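Local structure of bifunctional pinoresinol-lariciresinol reductase 1 (Thuja plicata, 1QYD) at residues 10-14 and 34-38; 21-25 and 51-57; 88-94 and 133-138; 190-194 and 276-282; 218-222 and 281-286. The protein catalyses the NADPH-dependent, enantioselective reduction of pinoresinol to lariciresinol and of lariciresinol to secoisolariciresinol in plant lignan biosynthesis. Residues are numbered along the deposited sequence.

Contact 1: residues 10-14 and 34-38; sequences VGGTG and LFRPE
Both segments leave the C-terminal ends of neighbouring parallel strands, 7-10 and 31-34, and V10 and L34, 4.8 Å apart, are the closest CA pair. Past V10, residues 11-14 bend into a type I beta turn, closed by G14 N to G11 O at 2.9 Å. G11 has phi/psi of 95/-17, which would jam a CB against the preceding carbonyl and so calls for glycine; a CB on G14 would be crowded by G11 O. Residues 34-36 run on extended and diverge. A water fills the opening fork, donating to L34 O at 2.6 Å and weakly accepting from G11 N at 3.4 Å. V10 and L34 pack on the same face of the sheet, CB to CB 4.2 Å. R36 reaches back over the turn with chi1 -26°, chi2 p and chi3 t; its NH2 gives a weak hydrogen bond to G11 O at 3.1 Å. T13 (chi1 p) sets OG1 over one face of the guanidinium, 3.0 Å from R36 NH1 but at too poor an angle to bond. K45, from helix 43-53, touches both T13 and R36. A glycine-rich turn after the first strand, faced by a basic residue after the second, is characteristic of an NADP(H)-dependent Rossmann fold, and G11-G14, R36 and K45 are all inferred to bind NADP(+).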
# COMPACT_ATOMS: atom_id res chain seq x y z
N VAL A 10 19.88 5.93 -6.81
CA VAL A 10 18.99 4.82 -6.94
C VAL A 10 17.65 5.51 -7.19
O VAL A 10 17.39 6.55 -6.60
CB VAL A 10 19.19 4.01 -5.61
CG1 VAL A 10 19.45 4.86 -4.37
CG2 VAL A 10 17.94 3.21 -5.42
N GLY A 11 16.81 5.07 -8.12
CA GLY A 11 15.60 5.80 -8.52
C GLY A 11 15.79 6.71 -9.75
O GLY A 11 14.83 7.10 -10.43
N GLY A 12 17.04 7.02 -10.10
CA GLY A 12 17.53 7.90 -11.17
C GLY A 12 17.13 7.68 -12.62
O GLY A 12 17.67 8.39 -13.49
N THR A 13 16.26 6.72 -12.96
CA THR A 13 15.72 6.81 -14.32
C THR A 13 14.42 7.59 -14.21
O THR A 13 13.91 8.06 -15.22
CB THR A 13 15.44 5.41 -14.97
OG1 THR A 13 14.68 4.61 -14.06
CG2 THR A 13 16.74 4.73 -15.35
N GLY A 14 13.86 7.84 -13.01
CA GLY A 14 12.60 8.53 -12.81
C GLY A 14 12.64 10.01 -13.16
O GLY A 14 13.64 10.53 -13.66
N LEU A 34 22.46 3.23 -9.64
CA LEU A 34 21.89 1.92 -9.44
C LEU A 34 20.56 1.89 -10.15
O LEU A 34 19.71 2.79 -10.03
CB LEU A 34 21.66 1.63 -7.97
CG LEU A 34 21.46 0.17 -7.56
CD1 LEU A 34 22.13 0.06 -6.22
CD2 LEU A 34 20.00 -0.27 -7.50
N PHE A 35 20.50 0.84 -10.95
CA PHE A 35 19.27 0.48 -11.58
C PHE A 35 18.96 -0.99 -11.43
O PHE A 35 19.79 -1.89 -11.49
CB PHE A 35 19.30 0.84 -13.05
CG PHE A 35 20.17 -0.00 -13.96
CD1 PHE A 35 19.59 -1.08 -14.66
CD2 PHE A 35 21.50 0.33 -14.15
CE1 PHE A 35 20.34 -1.82 -15.56
CE2 PHE A 35 22.25 -0.43 -15.06
CZ PHE A 35 21.68 -1.50 -15.75
N ARG A 36 17.66 -1.12 -11.30
CA ARG A 36 16.90 -2.33 -11.07
C ARG A 36 17.05 -3.35 -12.21
O ARG A 36 17.92 -3.21 -13.07
CB ARG A 36 15.42 -1.90 -10.90
CG ARG A 36 15.00 -0.48 -10.39
CD ARG A 36 15.33 0.75 -11.30
NE ARG A 36 14.51 1.95 -11.07
CZ ARG A 36 14.93 3.21 -11.29
NH1 ARG A 36 16.16 3.49 -11.73
NH2 ARG A 36 14.07 4.22 -11.13
N PRO A 37 16.29 -4.44 -12.26
CA PRO A 37 15.76 -4.97 -13.51
C PRO A 37 14.36 -4.51 -13.93
O PRO A 37 13.32 -4.80 -13.34
CB PRO A 37 15.86 -6.46 -13.33
CG PRO A 37 15.54 -6.63 -11.86
CD PRO A 37 16.32 -5.48 -11.24
N GLU A 38 14.44 -3.67 -14.97
CA GLU A 38 13.38 -3.12 -15.83
C GLU A 38 14.05 -2.38 -17.00
O GLU A 38 13.94 -1.20 -17.33
CB GLU A 38 12.46 -2.15 -15.09
CG GLU A 38 11.01 -2.65 -15.12
CD GLU A 38 10.23 -2.52 -16.44
OE1 GLU A 38 9.97 -1.40 -16.86
OE2 GLU A 38 9.85 -3.55 -17.01
O HOH W 1 17.38 1.91 -9.18

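Contact 2: residues 21-25 and 51-57; sequences VNASI and YFKQLGA
This is an apolar contact between a helix and the end of its neighbour: residues 21-25 are helical throughout, within helix 17-26, while 51-57 carry the last turn of helix 43-53 and the loop leading to strand 58-60. N22 and F52 have CA atoms 7.6 Å apart, I25 and G56 7.3 Å. Helical geometry stops after K53; a type I turn from K53 to G56 follows, with G56 N to K53 O at 3.2 Å and L55 N to F52 O at 3.2 Å. G56, at phi/psi 129/7, adopts a conformation that calls for glycine. V21 (chi1 t) lays CG1 over the face of the F52 ring in a CH-pi contact, 3.5 Å from the centroid; F52 is in the m rotamer. In the Rossmann fold these two helices follow the first and second strands of the parallel sheet, and V21 also packs on I9 and V33 of those strands. I25, with the largest buried area here, takes chi1 m and chi2 t: its CG2 meets L55 CB at 4.0 Å, its CD1 meets A57 CB at 4.1 Å. Farther out, N22 ND2 lies 3.6 Å from L55 CD1 and 4.2 Å from Y51 CE2, without any hydrogen bond between the segments.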
# COMPACT_ATOMS: atom_id res chain seq x y z
N VAL A 21 20.60 13.17 -11.10
CA VAL A 21 21.67 12.56 -11.91
C VAL A 21 22.44 13.54 -12.79
O VAL A 21 23.66 13.59 -12.64
CB VAL A 21 21.11 11.42 -12.83
CG1 VAL A 21 22.24 10.80 -13.62
CG2 VAL A 21 20.53 10.29 -12.03
N ASN A 22 21.86 14.34 -13.70
CA ASN A 22 22.73 15.21 -14.48
C ASN A 22 23.34 16.31 -13.63
O ASN A 22 24.39 16.84 -13.98
CB ASN A 22 21.99 15.85 -15.66
CG ASN A 22 22.96 16.07 -16.84
OD1 ASN A 22 23.99 16.78 -16.77
ND2 ASN A 22 22.68 15.44 -17.98
N ALA A 23 22.75 16.64 -12.49
CA ALA A 23 23.34 17.63 -11.59
C ALA A 23 24.66 17.13 -11.04
O ALA A 23 25.65 17.86 -11.08
CB ALA A 23 22.40 17.91 -10.42
N SER A 24 24.70 15.88 -10.54
CA SER A 24 25.88 15.19 -10.07
C SER A 24 27.04 15.31 -11.03
O SER A 24 28.10 15.88 -10.75
CB SER A 24 25.55 13.76 -9.89
OG SER A 24 25.03 13.38 -8.64
N ILE A 25 26.77 14.80 -12.23
CA ILE A 25 27.75 14.77 -13.30
C ILE A 25 28.17 16.21 -13.56
O ILE A 25 29.31 16.52 -13.22
CB ILE A 25 27.08 14.00 -14.49
CG1 ILE A 25 26.71 12.57 -14.05
CG2 ILE A 25 28.05 13.80 -15.64
CD1 ILE A 25 26.06 11.65 -15.11
N TYR A 51 22.66 6.90 -21.95
CA TYR A 51 22.88 8.34 -22.04
C TYR A 51 23.62 8.80 -20.80
O TYR A 51 24.62 9.49 -20.95
CB TYR A 51 21.56 9.16 -22.15
CG TYR A 51 21.94 10.63 -22.23
CD1 TYR A 51 22.87 11.06 -23.21
CD2 TYR A 51 21.47 11.51 -21.25
CE1 TYR A 51 23.36 12.37 -23.18
CE2 TYR A 51 21.96 12.82 -21.23
CZ TYR A 51 22.90 13.24 -22.19
OH TYR A 51 23.44 14.52 -22.10
N PHE A 52 23.16 8.44 -19.61
CA PHE A 52 23.84 8.75 -18.37
C PHE A 52 25.27 8.24 -18.45
O PHE A 52 26.20 8.99 -18.20
CB PHE A 52 23.12 8.08 -17.21
CG PHE A 52 21.80 8.70 -16.80
CD1 PHE A 52 20.84 7.88 -16.25
CD2 PHE A 52 21.58 10.08 -16.89
CE1 PHE A 52 19.65 8.42 -15.77
CE2 PHE A 52 20.39 10.63 -16.41
CZ PHE A 52 19.43 9.79 -15.84
N LYS A 53 25.47 7.00 -18.94
CA LYS A 53 26.77 6.36 -19.05
C LYS A 53 27.64 7.04 -20.07
O LYS A 53 28.83 7.12 -19.81
CB LYS A 53 26.48 4.92 -19.40
CG LYS A 53 27.55 3.82 -19.34
CD LYS A 53 27.35 3.07 -20.65
CE LYS A 53 27.91 1.70 -20.61
NZ LYS A 53 27.10 0.92 -19.68
N GLN A 54 27.21 7.58 -21.23
CA GLN A 54 28.15 8.27 -22.12
C GLN A 54 28.53 9.71 -21.74
O GLN A 54 29.15 10.47 -22.49
CB GLN A 54 27.62 8.27 -23.53
CG GLN A 54 26.27 8.90 -23.86
CD GLN A 54 25.98 8.78 -25.36
OE1 GLN A 54 25.73 7.69 -25.91
NE2 GLN A 54 26.03 9.91 -26.08
N LEU A 55 28.10 10.05 -20.51
CA LEU A 55 28.44 11.29 -19.82
C LEU A 55 29.49 11.05 -18.75
O LEU A 55 30.17 11.98 -18.31
CB LEU A 55 27.26 11.89 -19.12
CG LEU A 55 26.30 12.62 -19.99
CD1 LEU A 55 25.10 13.00 -19.14
CD2 LEU A 55 27.01 13.82 -20.63
N GLY A 56 29.60 9.79 -18.31
CA GLY A 56 30.65 9.43 -17.40
C GLY A 56 30.12 8.70 -16.20
O GLY A 56 30.87 8.44 -15.25
N ALA A 57 28.85 8.36 -16.19
CA ALA A 57 28.32 7.60 -15.08
C ALA A 57 28.70 6.14 -15.20
O ALA A 57 28.91 5.57 -16.28
CB ALA A 57 26.81 7.63 -15.01

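Contact 3: residues 88-94 and 133-138; sequences VLSHHIL and ITFIDK
D137 gives up more surface here than any other residue. It sits on the first turns of helix 133-147, where D137 N bonds I133 O at 2.7 Å and K138 N bonds T134 O at 3.1 Å, and points its side chain (chi1 m) into the irregular loop 88-94. There D137 OD2 accepts a hydrogen bond from S90 OG at 3.0 Å. The same oxygen lies 2.7 Å from L89 O, a close approach of two acceptors, not a hydrogen bond. The backbones come closest at L89 and T134, CA to CA 5.6 Å, and at L94 and D137, 6.4 Å. I93 (chi1 m, chi2 t) covers the next largest area: its CG2 touches D137 CB at 3.5 Å, while its CD1 rests against K138 CE at 3.7 Å. K138, with chi1 m and the rest of its chain extended, is the inferred proton acceptor of the active site, so I93, from the loop after 79-82, the fourth strand of the Rossmann-type parallel sheet, lies against the aliphatic chain of the probable catalytic lysine, on the helix that also holds R142, inferred to bind NADP(+). L89 adopts left-handed backbone angles (62/39) and sets its CB 3.4 Å from T134 OG1. L94 CD1 lies 3.7 Å from D137 CB and 3.5 Å from D137 O, and L94 also packs on Y263 of the second subunit.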
# COMPACT_ATOMS: atom_id res chain seq x y z
N VAL A 88 1.06 4.84 -6.60
CA VAL A 88 0.42 5.10 -5.32
C VAL A 88 1.32 5.78 -4.26
O VAL A 88 0.84 6.30 -3.26
CB VAL A 88 -0.13 3.72 -4.81
CG1 VAL A 88 -0.98 3.94 -3.58
CG2 VAL A 88 -0.93 3.00 -5.90
N LEU A 89 2.65 5.83 -4.55
CA LEU A 89 3.76 6.35 -3.74
C LEU A 89 3.92 5.57 -2.43
O LEU A 89 4.26 6.08 -1.35
CB LEU A 89 3.55 7.84 -3.47
CG LEU A 89 3.77 8.79 -4.64
CD1 LEU A 89 3.27 10.18 -4.26
CD2 LEU A 89 5.25 8.79 -5.02
N SER A 90 3.70 4.26 -2.62
CA SER A 90 3.66 3.32 -1.53
C SER A 90 4.56 2.12 -1.71
O SER A 90 5.45 1.92 -0.89
CB SER A 90 2.19 2.89 -1.32
OG SER A 90 1.91 2.69 0.06
N HIS A 91 4.33 1.37 -2.81
CA HIS A 91 5.02 0.15 -3.23
C HIS A 91 6.53 0.27 -3.45
O HIS A 91 7.29 -0.69 -3.34
CB HIS A 91 4.22 -0.26 -4.48
CG HIS A 91 4.64 -1.33 -5.49
ND1 HIS A 91 5.70 -1.41 -6.29
CD2 HIS A 91 3.83 -2.41 -5.78
CE1 HIS A 91 5.55 -2.49 -7.04
NE2 HIS A 91 4.42 -3.09 -6.73
N HIS A 92 6.99 1.50 -3.62
CA HIS A 92 8.35 1.82 -4.02
C HIS A 92 9.05 2.81 -3.11
O HIS A 92 10.26 2.98 -3.18
CB HIS A 92 8.31 2.35 -5.47
CG HIS A 92 6.90 2.74 -5.88
ND1 HIS A 92 6.14 3.65 -5.27
CD2 HIS A 92 6.16 2.12 -6.84
CE1 HIS A 92 4.96 3.56 -5.83
NE2 HIS A 92 4.98 2.65 -6.77
N ILE A 93 8.28 3.50 -2.26
CA ILE A 93 8.85 4.40 -1.26
C ILE A 93 9.37 3.61 -0.07
O ILE A 93 10.43 3.94 0.45
CB ILE A 93 7.75 5.44 -0.84
CG1 ILE A 93 7.85 6.55 -1.88
CG2 ILE A 93 7.91 6.01 0.59
CD1 ILE A 93 6.90 7.75 -1.65
N LEU A 94 8.63 2.58 0.36
CA LEU A 94 8.98 1.64 1.42
C LEU A 94 10.04 0.57 1.12
O LEU A 94 10.33 -0.29 1.94
CB LEU A 94 7.69 0.98 1.87
CG LEU A 94 6.91 1.47 3.08
CD1 LEU A 94 7.08 2.95 3.38
CD2 LEU A 94 5.48 1.15 2.79
N ILE A 133 -1.23 8.74 2.86
CA ILE A 133 -0.32 7.58 2.75
C ILE A 133 1.10 7.93 2.35
O ILE A 133 2.07 7.40 2.88
CB ILE A 133 -1.01 6.61 1.75
CG1 ILE A 133 -1.42 5.40 2.56
CG2 ILE A 133 -0.15 6.22 0.54
CD1 ILE A 133 -0.31 4.38 2.94
N THR A 134 1.26 8.84 1.41
CA THR A 134 2.56 9.28 0.93
C THR A 134 3.35 9.83 2.10
O THR A 134 4.53 9.50 2.29
CB THR A 134 2.30 10.34 -0.16
OG1 THR A 134 1.71 9.62 -1.24
CG2 THR A 134 3.52 11.08 -0.65
N PHE A 135 2.69 10.65 2.93
CA PHE A 135 3.40 11.30 4.00
C PHE A 135 3.56 10.31 5.13
O PHE A 135 4.52 10.42 5.89
CB PHE A 135 2.62 12.58 4.42
CG PHE A 135 2.35 13.49 3.21
CD1 PHE A 135 1.03 13.71 2.78
CD2 PHE A 135 3.42 14.04 2.48
CE1 PHE A 135 0.79 14.46 1.63
CE2 PHE A 135 3.15 14.79 1.33
CZ PHE A 135 1.84 15.00 0.91
N ILE A 136 2.67 9.30 5.24
CA ILE A 136 2.83 8.22 6.20
C ILE A 136 4.09 7.40 5.86
O ILE A 136 4.96 7.17 6.71
CB ILE A 136 1.62 7.30 6.16
CG1 ILE A 136 0.38 7.99 6.64
CG2 ILE A 136 1.93 6.08 7.02
CD1 ILE A 136 0.43 8.40 8.12
N ASP A 137 4.17 6.96 4.58
CA ASP A 137 5.23 6.12 4.07
C ASP A 137 6.60 6.71 4.27
O ASP A 137 7.42 6.11 4.94
CB ASP A 137 5.03 5.88 2.61
CG ASP A 137 3.95 4.89 2.19
OD1 ASP A 137 3.23 4.25 2.97
OD2 ASP A 137 3.84 4.79 0.98
N LYS A 138 6.81 7.89 3.71
CA LYS A 138 8.04 8.67 3.85
C LYS A 138 8.46 8.97 5.28
O LYS A 138 9.58 9.41 5.51
CB LYS A 138 7.89 10.02 3.13
CG LYS A 138 7.64 9.97 1.63
CD LYS A 138 7.41 11.35 1.03
CE LYS A 138 7.31 11.24 -0.49
NZ LYS A 138 6.90 12.50 -1.09

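Contact 4: residues 190-194 and 276-282; sequences VKGIW and FFRGDLY
L281 is one bump of the loop. Its side chain (chi1 -94°, chi2 p) presses on strand 191-195 where G192 has no side chain: L281 CD2 lies 4.1 Å from G192 CA and 3.5 Å from I193 N. The CA atoms of G192 and L281 are 5.6 Å apart, and an ideal CB on G192 would stand 3.9 Å from F276 CE1. The strand is extended (G192 -131/171, I193 -128/140), whereas 276-282 is an irregular loop beginning as helix 272-275 ends, with V190 and F276 at CA to CA 6.0 Å. V190 (chi1 t) is in turn a bump that fills a hollow at G279 (phi/psi 59/35): its CG1 sits 3.8 Å from G279 CA, where a CB on G279 would come within 3.2 Å of that methyl. The contact joins a strand of the small mixed sheet to the loop running toward strand 290-292, and M159 of the adjoining strand packs on W194, F276 and L281. I193 (m, t) pushes CD1 against the edge of the Y282 ring, 3.3 Å from Y282 CD1. At the start of the loop, F276 (chi1 m), with the most surface covered, has W194 CH2 at its ring edge, 3.4 Å from F276 CZ; the six-membered ring of W194 and the F276 ring have centroids 5.5 Å apart, planes oblique at 37°. W194 NE1 is hydrogen-bonded to L227 O.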
# COMPACT_ATOMS: atom_id res chain seq x y z
N VAL A 190 -3.74 31.97 -1.58
CA VAL A 190 -2.96 31.09 -0.74
C VAL A 190 -1.70 30.79 -1.51
O VAL A 190 -1.76 30.35 -2.65
CB VAL A 190 -3.70 29.80 -0.48
CG1 VAL A 190 -2.84 28.95 0.43
CG2 VAL A 190 -5.07 30.05 0.15
N LYS A 191 -0.58 31.10 -0.87
CA LYS A 191 0.74 30.96 -1.45
C LYS A 191 1.26 29.53 -1.57
O LYS A 191 1.04 28.66 -0.72
CB LYS A 191 1.66 31.81 -0.60
CG LYS A 191 1.29 33.30 -0.72
CD LYS A 191 1.76 33.84 -2.04
CE LYS A 191 1.52 35.31 -1.99
NZ LYS A 191 2.41 35.95 -2.95
N GLY A 192 1.92 29.34 -2.71
CA GLY A 192 2.57 28.10 -3.10
C GLY A 192 4.00 28.37 -3.57
O GLY A 192 4.42 29.53 -3.73
N ILE A 193 4.79 27.32 -3.78
CA ILE A 193 6.17 27.51 -4.19
C ILE A 193 6.31 26.63 -5.40
O ILE A 193 5.77 25.53 -5.46
CB ILE A 193 7.11 27.13 -2.99
CG1 ILE A 193 6.83 28.10 -1.86
CG2 ILE A 193 8.59 27.25 -3.34
CD1 ILE A 193 7.59 27.78 -0.61
N TRP A 194 7.01 27.09 -6.42
CA TRP A 194 7.01 26.39 -7.68
C TRP A 194 8.48 26.33 -8.10
O TRP A 194 9.11 27.41 -8.10
CB TRP A 194 6.14 27.22 -8.64
CG TRP A 194 4.72 27.63 -8.21
CD1 TRP A 194 4.52 28.63 -7.28
CD2 TRP A 194 3.54 27.11 -8.64
NE1 TRP A 194 3.23 28.73 -7.10
CE2 TRP A 194 2.62 27.85 -7.89
CE3 TRP A 194 3.07 26.15 -9.54
CZ2 TRP A 194 1.25 27.65 -8.01
CZ3 TRP A 194 1.69 25.95 -9.66
CH2 TRP A 194 0.78 26.69 -8.91
N PHE A 276 -3.28 24.21 -2.15
CA PHE A 276 -4.08 25.41 -2.40
C PHE A 276 -5.40 25.46 -1.61
O PHE A 276 -6.47 25.58 -2.23
CB PHE A 276 -4.40 25.54 -3.94
CG PHE A 276 -3.27 25.33 -4.97
CD1 PHE A 276 -2.34 26.33 -5.20
CD2 PHE A 276 -3.19 24.12 -5.68
CE1 PHE A 276 -1.32 26.12 -6.14
CE2 PHE A 276 -2.17 23.91 -6.62
CZ PHE A 276 -1.23 24.92 -6.85
N PHE A 277 -5.38 25.34 -0.26
CA PHE A 277 -6.53 25.47 0.65
C PHE A 277 -6.14 25.55 2.12
O PHE A 277 -6.68 26.41 2.84
CB PHE A 277 -7.50 24.31 0.62
CG PHE A 277 -8.56 24.38 -0.45
CD1 PHE A 277 -8.62 23.37 -1.43
CD2 PHE A 277 -9.45 25.46 -0.48
CE1 PHE A 277 -9.57 23.44 -2.44
CE2 PHE A 277 -10.41 25.52 -1.50
CZ PHE A 277 -10.46 24.51 -2.48
N ARG A 278 -5.32 24.58 2.60
CA ARG A 278 -4.77 24.55 3.95
C ARG A 278 -3.34 25.08 3.89
O ARG A 278 -2.67 25.29 4.91
CB ARG A 278 -4.76 23.11 4.53
CG ARG A 278 -5.93 22.68 5.45
CD ARG A 278 -7.34 22.71 4.82
NE ARG A 278 -7.45 21.91 3.60
CZ ARG A 278 -8.57 21.39 3.06
NH1 ARG A 278 -9.80 21.55 3.59
NH2 ARG A 278 -8.44 20.67 1.94
N GLY A 279 -2.84 25.29 2.66
CA GLY A 279 -1.58 25.96 2.40
C GLY A 279 -0.30 25.38 2.96
O GLY A 279 0.59 26.17 3.26
N ASP A 280 -0.14 24.06 3.06
CA ASP A 280 1.09 23.42 3.55
C ASP A 280 2.40 23.63 2.78
O ASP A 280 3.34 22.83 2.93
CB ASP A 280 0.85 21.92 3.68
CG ASP A 280 -0.25 21.56 4.66
OD1 ASP A 280 -0.99 20.61 4.39
OD2 ASP A 280 -0.33 22.22 5.69
N LEU A 281 2.57 24.66 1.96
CA LEU A 281 3.86 24.87 1.33
C LEU A 281 4.69 25.98 1.97
O LEU A 281 5.92 25.90 2.09
CB LEU A 281 3.62 25.14 -0.16
CG LEU A 281 3.71 23.86 -1.03
CD1 LEU A 281 2.46 23.06 -0.90
CD2 LEU A 281 3.80 24.19 -2.48
N TYR A 282 3.97 27.01 2.40
CA TYR A 282 4.52 28.19 3.02
C TYR A 282 3.85 28.55 4.34
O TYR A 282 4.33 29.46 5.01
CB TYR A 282 4.38 29.39 2.09
CG TYR A 282 5.54 30.34 2.30
CD1 TYR A 282 6.74 30.07 1.67
CD2 TYR A 282 5.46 31.44 3.16
CE1 TYR A 282 7.87 30.86 1.90
CE2 TYR A 282 6.59 32.24 3.41
CZ TYR A 282 7.79 31.94 2.77
OH TYR A 282 8.94 32.68 3.03

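Contact 5: residues 218-222 and 281-286; sequences MYIRP and LYNFEI
Hydrogen bonds come first, and all of them start from the R221 guanidinium. Segment 218-222 leaves strand 217-219, while 281-286 is an irregular loop curving round the arginine tip; the backbones stay well apart, Y219 to I286 at CA to CA 8.1 Å and R221 to Y282 at 8.2 Å. The gap is spanned by R221 with chi1 -91° and chi2, chi3 and chi4 all near 180°. Its NH1 donates to F284 O at 3.0 Å, and its NH2 donates both to L281 O at 3.2 Å and to F284 O at 3.3 Å. Cation-pi interactions form the second group: R221 CZ stands 4.4 Å from the Y282 ring centroid, over the face, and 4.4 Å from the F284 ring centroid, off-centre. F284 reaches its place with chi1 p. I286 CG1 adds a close van der Waals contact to R221 NH1 at 3.3 Å. Apolar contacts complete the list. Y219 (chi1 m) brings CZ to within 3.7 Å of F284 CE2, their ring planes at 51°, and its CD2 to 3.7 Å from CG1 of I286. Strand 217-219 is the middle one of a three-strand parallel sheet, whose edge strand 290-292 follows the loop. The charged group is met across the segments by main-chain carbonyls and two aromatic rings rather than by an acid, so one buried arginine links the carbonyls of L281 and F284.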
# COMPACT_ATOMS: atom_id res chain seq x y z
N MET A 218 16.00 20.51 4.23
CA MET A 218 16.39 21.56 3.31
C MET A 218 15.19 21.93 2.49
O MET A 218 14.76 21.16 1.64
CB MET A 218 17.49 21.10 2.36
CG MET A 218 17.93 22.29 1.54
SD MET A 218 18.85 21.82 0.08
CE MET A 218 20.22 22.80 0.49
N TYR A 219 14.63 23.11 2.77
CA TYR A 219 13.49 23.65 2.03
C TYR A 219 13.99 24.47 0.84
O TYR A 219 14.99 25.18 0.93
CB TYR A 219 12.65 24.55 2.93
CG TYR A 219 11.97 23.88 4.12
CD1 TYR A 219 10.92 22.99 3.92
CD2 TYR A 219 12.38 24.16 5.43
CE1 TYR A 219 10.29 22.39 5.02
CE2 TYR A 219 11.75 23.56 6.52
CZ TYR A 219 10.71 22.68 6.31
OH TYR A 219 10.08 22.08 7.39
N ILE A 220 13.39 24.34 -0.34
CA ILE A 220 13.75 25.23 -1.44
C ILE A 220 12.48 26.09 -1.44
O ILE A 220 11.34 25.61 -1.57
CB ILE A 220 13.91 24.48 -2.76
CG1 ILE A 220 14.80 23.24 -2.65
CG2 ILE A 220 14.56 25.48 -3.70
CD1 ILE A 220 15.26 22.58 -3.96
N ARG A 221 12.74 27.38 -1.14
CA ARG A 221 11.69 28.39 -1.02
C ARG A 221 12.05 29.62 -1.80
O ARG A 221 12.18 30.67 -1.18
CB ARG A 221 11.48 28.79 0.47
CG ARG A 221 10.45 27.96 1.16
CD ARG A 221 10.17 28.41 2.57
NE ARG A 221 9.07 27.60 3.07
CZ ARG A 221 8.60 27.68 4.33
NH1 ARG A 221 9.10 28.50 5.26
NH2 ARG A 221 7.56 26.93 4.63
N PRO A 222 12.27 29.59 -3.14
CA PRO A 222 13.03 30.62 -3.85
C PRO A 222 12.13 31.82 -3.78
O PRO A 222 10.94 31.70 -4.08
CB PRO A 222 13.21 30.15 -5.23
CG PRO A 222 12.83 28.71 -5.14
CD PRO A 222 11.73 28.65 -4.10
N LEU A 281 2.57 24.66 1.96
CA LEU A 281 3.86 24.87 1.33
C LEU A 281 4.69 25.98 1.97
O LEU A 281 5.92 25.90 2.09
CB LEU A 281 3.62 25.14 -0.16
CG LEU A 281 3.71 23.86 -1.03
CD1 LEU A 281 2.46 23.06 -0.90
CD2 LEU A 281 3.80 24.19 -2.48
N TYR A 282 3.97 27.01 2.40
CA TYR A 282 4.52 28.19 3.02
C TYR A 282 3.85 28.55 4.34
O TYR A 282 4.33 29.46 5.01
CB TYR A 282 4.38 29.39 2.09
CG TYR A 282 5.54 30.34 2.30
CD1 TYR A 282 6.74 30.07 1.67
CD2 TYR A 282 5.46 31.44 3.16
CE1 TYR A 282 7.87 30.86 1.90
CE2 TYR A 282 6.59 32.24 3.41
CZ TYR A 282 7.79 31.94 2.77
OH TYR A 282 8.94 32.68 3.03
N ASN A 283 2.78 27.88 4.82
CA ASN A 283 2.12 28.22 6.07
C ASN A 283 2.88 27.86 7.35
O ASN A 283 2.28 27.54 8.39
CB ASN A 283 0.73 27.53 6.11
CG ASN A 283 0.65 26.02 6.39
OD1 ASN A 283 1.62 25.27 6.27
ND2 ASN A 283 -0.51 25.49 6.78
N PHE A 284 4.23 27.90 7.34
CA PHE A 284 4.99 27.58 8.55
C PHE A 284 6.42 28.10 8.50
O PHE A 284 7.03 28.45 7.49
CB PHE A 284 5.03 26.04 8.79
CG PHE A 284 5.63 25.29 7.63
CD1 PHE A 284 4.79 24.79 6.65
CD2 PHE A 284 7.02 25.17 7.51
CE1 PHE A 284 5.34 24.18 5.53
CE2 PHE A 284 7.55 24.56 6.39
CZ PHE A 284 6.72 24.07 5.39
N GLU A 285 6.91 27.97 9.72
CA GLU A 285 8.22 28.37 10.15
C GLU A 285 9.32 27.53 9.60
O GLU A 285 9.08 26.37 9.26
CB GLU A 285 8.26 28.31 11.69
CG GLU A 285 7.40 27.23 12.40
CD GLU A 285 7.73 25.75 12.15
OE1 GLU A 285 6.82 24.92 12.18
OE2 GLU A 285 8.90 25.43 11.95
N ILE A 286 10.52 28.07 9.46
CA ILE A 286 11.59 27.15 9.13
C ILE A 286 12.16 26.91 10.51
O ILE A 286 11.85 25.85 11.08
CB ILE A 286 12.62 27.77 8.11
CG1 ILE A 286 11.96 27.60 6.75
CG2 ILE A 286 13.99 27.07 8.06
CD1 ILE A 286 12.76 28.09 5.55

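Overall arrangement
Contacts 1 and 2 lie in the Rossmann part, their centres 13 Å apart and their segments alternating along the chain; they touch where G12 O meets F52 CE1 at 3.0 Å, so the glycine-rich turn, inferred to bind NADP(+), packs against F52 of helix 43-53. Contact 3 follows in sequence and brings in the inferred catalytic lysine. Contacts 4 and 5 come last, centres 10 Å apart; they share L281 and Y282 and lie on the opposite side of the chain's centre from contacts 1 and 2. Between centres, contact 3 is about 17 Å from contact 1 and about 22 Å from contacts 4 and 5, consistent with a probable active site near both the nucleotide-binding region and the part near H271, the inferred substrate-binding residue.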